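Local atomic coordinates of esterase E25 (Uncultured bacterium, PDB entry 4Q05), a protein that probably hydrolyses carboxylic esters as a dimeric esterase of the bacterial hormone-sensitive lipase family, with an alpha/beta hydrolase fold. Residues A307-H312 with A322-Y327. Numbering follows the deposited sequence.
With NA (sodium ion), chain C; NA (sodium ion), chain D.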
ATOM      1  N   ALA A 307       5.959  -1.048   8.352  1.00 20.90           N
ATOM      2  CA  ALA A 307       7.203  -1.782   8.105  1.00 21.42           C
ATOM      3  C   ALA A 307       7.235  -2.236   6.653  1.00 25.50           C
ATOM      4  O   ALA A 307       8.286  -2.228   5.993  1.00 23.95           O
ATOM      5  CB  ALA A 307       7.324  -3.001   9.046  1.00 24.30           C
ATOM      6  N   THR A 308       6.068  -2.624   6.151  1.00 22.33           N
ATOM      7  CA  THR A 308       5.981  -3.181   4.814  1.00 22.86           C
ATOM      8  C   THR A 308       6.172  -2.116   3.737  1.00 22.75           C
ATOM      9  O   THR A 308       6.994  -2.267   2.826  1.00 21.17           O
ATOM     10  CB  THR A 308       4.628  -3.889   4.596  1.00 24.05           C
ATOM     11  OG1 THR A 308       4.454  -4.879   5.623  1.00 23.67           O
ATOM     12  CG2 THR A 308       4.595  -4.557   3.198  1.00 18.29           C
ATOM     13  N   VAL A 309       5.408  -1.043   3.845  1.00 19.89           N
ATOM     14  CA  VAL A 309       5.414  -0.034   2.795  1.00 23.26           C
ATOM     15  C   VAL A 309       6.704   0.776   2.857  1.00 20.81           C
ATOM     16  O   VAL A 309       7.190   1.252   1.834  1.00 23.04           O
ATOM     17  CB  VAL A 309       4.169   0.882   2.841  1.00 21.29           C
ATOM     18  CG1 VAL A 309       2.891   0.039   2.755  1.00 22.42           C
ATOM     19  CG2 VAL A 309       4.159   1.764   4.080  1.00 20.98           C
ATOM     20  N   ARG A 310       7.261   0.912   4.056  1.00 22.81           N
ATOM     21  CA  ARG A 310       8.565   1.554   4.214  1.00 22.05           C
ATOM     22  C   ARG A 310       9.602   0.714   3.510  1.00 22.17           C
ATOM     23  O   ARG A 310      10.494   1.241   2.860  1.00 22.75           O
ATOM     24  CB  ARG A 310       8.934   1.735   5.684  1.00 21.79           C
ATOM     25  CG  ARG A 310       8.167   2.862   6.377  1.00 21.25           C
ATOM     26  CD  ARG A 310       8.427   2.840   7.869  1.00 21.74           C
ATOM     27  NE  ARG A 310       9.838   3.076   8.158  1.00 26.24           N
ATOM     28  CZ  ARG A 310      10.442   2.747   9.294  1.00 29.31           C
ATOM     29  NH1 ARG A 310       9.768   2.143  10.264  1.00 26.63           N
ATOM     30  NH2 ARG A 310      11.730   3.002   9.451  1.00 29.22           N
ATOM     31  N   THR A 311       9.479  -0.603   3.609  1.00 22.11           N
ATOM     32  CA  THR A 311      10.440  -1.471   2.942  1.00 21.06           C
ATOM     33  C   THR A 311      10.258  -1.415   1.423  1.00 20.89           C
ATOM     34  O   THR A 311      11.229  -1.336   0.679  1.00 25.53           O
ATOM     35  CB  THR A 311      10.344  -2.930   3.426  1.00 24.04           C
ATOM     36  OG1 THR A 311      10.665  -2.999   4.827  1.00 21.54           O
ATOM     37  CG2 THR A 311      11.304  -3.800   2.639  1.00 17.34           C
ATOM     38  N   HIS A 312       9.010  -1.461   0.978  1.00 22.62           N
ATOM     39  CA  HIS A 312       8.707  -1.387  -0.439  1.00 22.32           C
ATOM     40  C   HIS A 312       9.299  -0.108  -1.027  1.00 21.59           C
ATOM     41  O   HIS A 312       9.903  -0.123  -2.101  1.00 22.45           O
ATOM     42  CB  HIS A 312       7.190  -1.394  -0.681  1.00 19.65           C
ATOM     43  CG  HIS A 312       6.813  -1.120  -2.104  1.00 20.84           C
ATOM     44  ND1 HIS A 312       6.289   0.086  -2.518  1.00 23.12           N
ATOM     45  CD2 HIS A 312       6.918  -1.885  -3.216  1.00 18.84           C
ATOM     46  CE1 HIS A 312       6.066   0.045  -3.822  1.00 23.38           C
ATOM     47  NE2 HIS A 312       6.448  -1.138  -4.271  1.00 21.02           N
ATOM     48  N   ALA A 322      10.151  -3.947  -7.036  1.00 23.31           N
ATOM     49  CA  ALA A 322       9.360  -4.333  -5.876  1.00 27.71           C
ATOM     50  C   ALA A 322       7.894  -4.028  -6.129  1.00 26.78           C
ATOM     51  O   ALA A 322       7.534  -2.908  -6.498  1.00 24.71           O
ATOM     52  CB  ALA A 322       9.860  -3.627  -4.620  1.00 23.87           C
ATOM     53  N   ASP A 323       7.063  -5.051  -5.960  1.00 25.68           N
ATOM     54  CA  ASP A 323       5.630  -4.944  -6.189  1.00 21.53           C
ATOM     55  C   ASP A 323       4.912  -5.019  -4.860  1.00 23.91           C
ATOM     56  O   ASP A 323       5.137  -5.949  -4.081  1.00 23.48           O
ATOM     57  CB  ASP A 323       5.171  -6.055  -7.128  1.00 23.36           C
ATOM     58  CG  ASP A 323       5.701  -5.865  -8.544  1.00 31.71           C
ATOM     59  OD1 ASP A 323       5.979  -4.698  -8.907  1.00 27.45           O
ATOM     60  OD2 ASP A 323       5.842  -6.859  -9.302  1.00 31.11           O
ATOM     61  N   LEU A 324       4.061  -4.031  -4.589  1.00 24.50           N
ATOM     62  CA  LEU A 324       3.353  -3.974  -3.319  1.00 20.01           C
ATOM     63  C   LEU A 324       1.865  -4.286  -3.494  1.00 23.84           C
ATOM     64  O   LEU A 324       1.223  -3.796  -4.431  1.00 21.69           O
ATOM     65  CB  LEU A 324       3.491  -2.580  -2.695  1.00 19.03           C
ATOM     66  CG  LEU A 324       2.626  -2.378  -1.437  1.00 22.62           C
ATOM     67  CD1 LEU A 324       3.132  -3.179  -0.235  1.00 17.73           C
ATOM     68  CD2 LEU A 324       2.542  -0.899  -1.069  1.00 22.64           C
ATOM     69  N   PHE A 325       1.331  -5.095  -2.581  1.00 19.67           N
ATOM     70  CA  PHE A 325      -0.100  -5.383  -2.505  1.00 23.73           C
ATOM     71  C   PHE A 325      -0.592  -5.112  -1.091  1.00 21.32           C
ATOM     72  O   PHE A 325      -0.048  -5.641  -0.128  1.00 24.32           O
ATOM     73  CB  PHE A 325      -0.375  -6.836  -2.904  1.00 20.65           C
ATOM     74  CG  PHE A 325       0.033  -7.137  -4.313  1.00 24.44           C
ATOM     75  CD1 PHE A 325       1.355  -7.406  -4.619  1.00 24.69           C
ATOM     76  CD2 PHE A 325      -0.896  -7.108  -5.334  1.00 24.64           C
ATOM     77  CE1 PHE A 325       1.738  -7.665  -5.924  1.00 26.40           C
ATOM     78  CE2 PHE A 325      -0.521  -7.363  -6.642  1.00 25.85           C
ATOM     79  CZ  PHE A 325       0.798  -7.643  -6.933  1.00 28.18           C
ATOM     80  N   VAL A 326      -1.602  -4.262  -0.977  1.00 21.68           N
ATOM     81  CA  VAL A 326      -2.200  -3.916   0.309  1.00 20.02           C
ATOM     82  C   VAL A 326      -3.685  -4.242   0.217  1.00 21.14           C
ATOM     83  O   VAL A 326      -4.400  -3.697  -0.618  1.00 19.58           O
ATOM     84  CB  VAL A 326      -2.040  -2.414   0.629  1.00 22.47           C
ATOM     85  CG1 VAL A 326      -2.697  -2.070   1.974  1.00 19.40           C
ATOM     86  CG2 VAL A 326      -0.551  -2.017   0.624  1.00 20.18           C
ATOM     87  N   TYR A 327      -4.148  -5.131   1.079  1.00 20.09           N
ATOM     88  CA  TYR A 327      -5.535  -5.566   1.030  1.00 24.48           C
ATOM     89  C   TYR A 327      -6.380  -4.895   2.090  1.00 22.84           C
ATOM     90  O   TYR A 327      -6.060  -4.937   3.264  1.00 22.33           O
ATOM     91  CB  TYR A 327      -5.623  -7.085   1.161  1.00 20.66           C
ATOM     92  CG  TYR A 327      -5.119  -7.759  -0.088  1.00 25.26           C
ATOM     93  CD1 TYR A 327      -5.965  -7.978  -1.174  1.00 24.31           C
ATOM     94  CD2 TYR A 327      -3.791  -8.133  -0.201  1.00 21.37           C
ATOM     95  CE1 TYR A 327      -5.501  -8.568  -2.334  1.00 20.64           C
ATOM     96  CE2 TYR A 327      -3.319  -8.720  -1.352  1.00 22.47           C
ATOM     97  CZ  TYR A 327      -4.179  -8.933  -2.418  1.00 20.83           C
ATOM     98  OH  TYR A 327      -3.694  -9.525  -3.559  1.00 22.50           O
TER
HETATM   99 NA    NA C 401       4.777   1.536  -0.733  1.00 30.30          NA
HETATM  100 NA    NA D 401      -3.077  -2.735  -3.020  1.00 31.10          NA
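The imidazole of His312 lies against Leu324 where helix 305-317 packs on strand 322-327, the last two elements of the beta-alpha-beta unit that starts with strand 294-299 in this alpha/beta hydrolase fold. The axes of segments 307-312 and 322-327 run roughly antiparallel (156°) and approach to 9.3 Å. With CG of His312 trans to the backbone N (chi1 172°), the ring lies with one face against Leu324. CB of Leu324 sits over the middle of that face, 3.5 Å from the centroid, a CH-pi contact. At the ring edge, His312 NE2 donates to Ala322 O over 3.0 Å; the bond is bent (135°) and meets the oxygen from above the carbonyl plane. Arg316 also donates to that oxygen. CB of Ala322 packs 3.7 Å from His312 CD2. The two methyls of Leu324 divide between helix residues: CD1 is 4.0 Å from Thr308 CG2, and CD2 meets Val309 CG1. Strand 322-327 is an edge strand within this chain, and Leu324 of the second subunit touches both Leu324 and His312. A sodium ion joins the subunits, held by His312 ND1 at 2.8 Å and by Val326 O of the second subunit; reciprocally, Val326 O binds another sodium ion at 2.9 Å, shared with His312 ND1 of the second subunit.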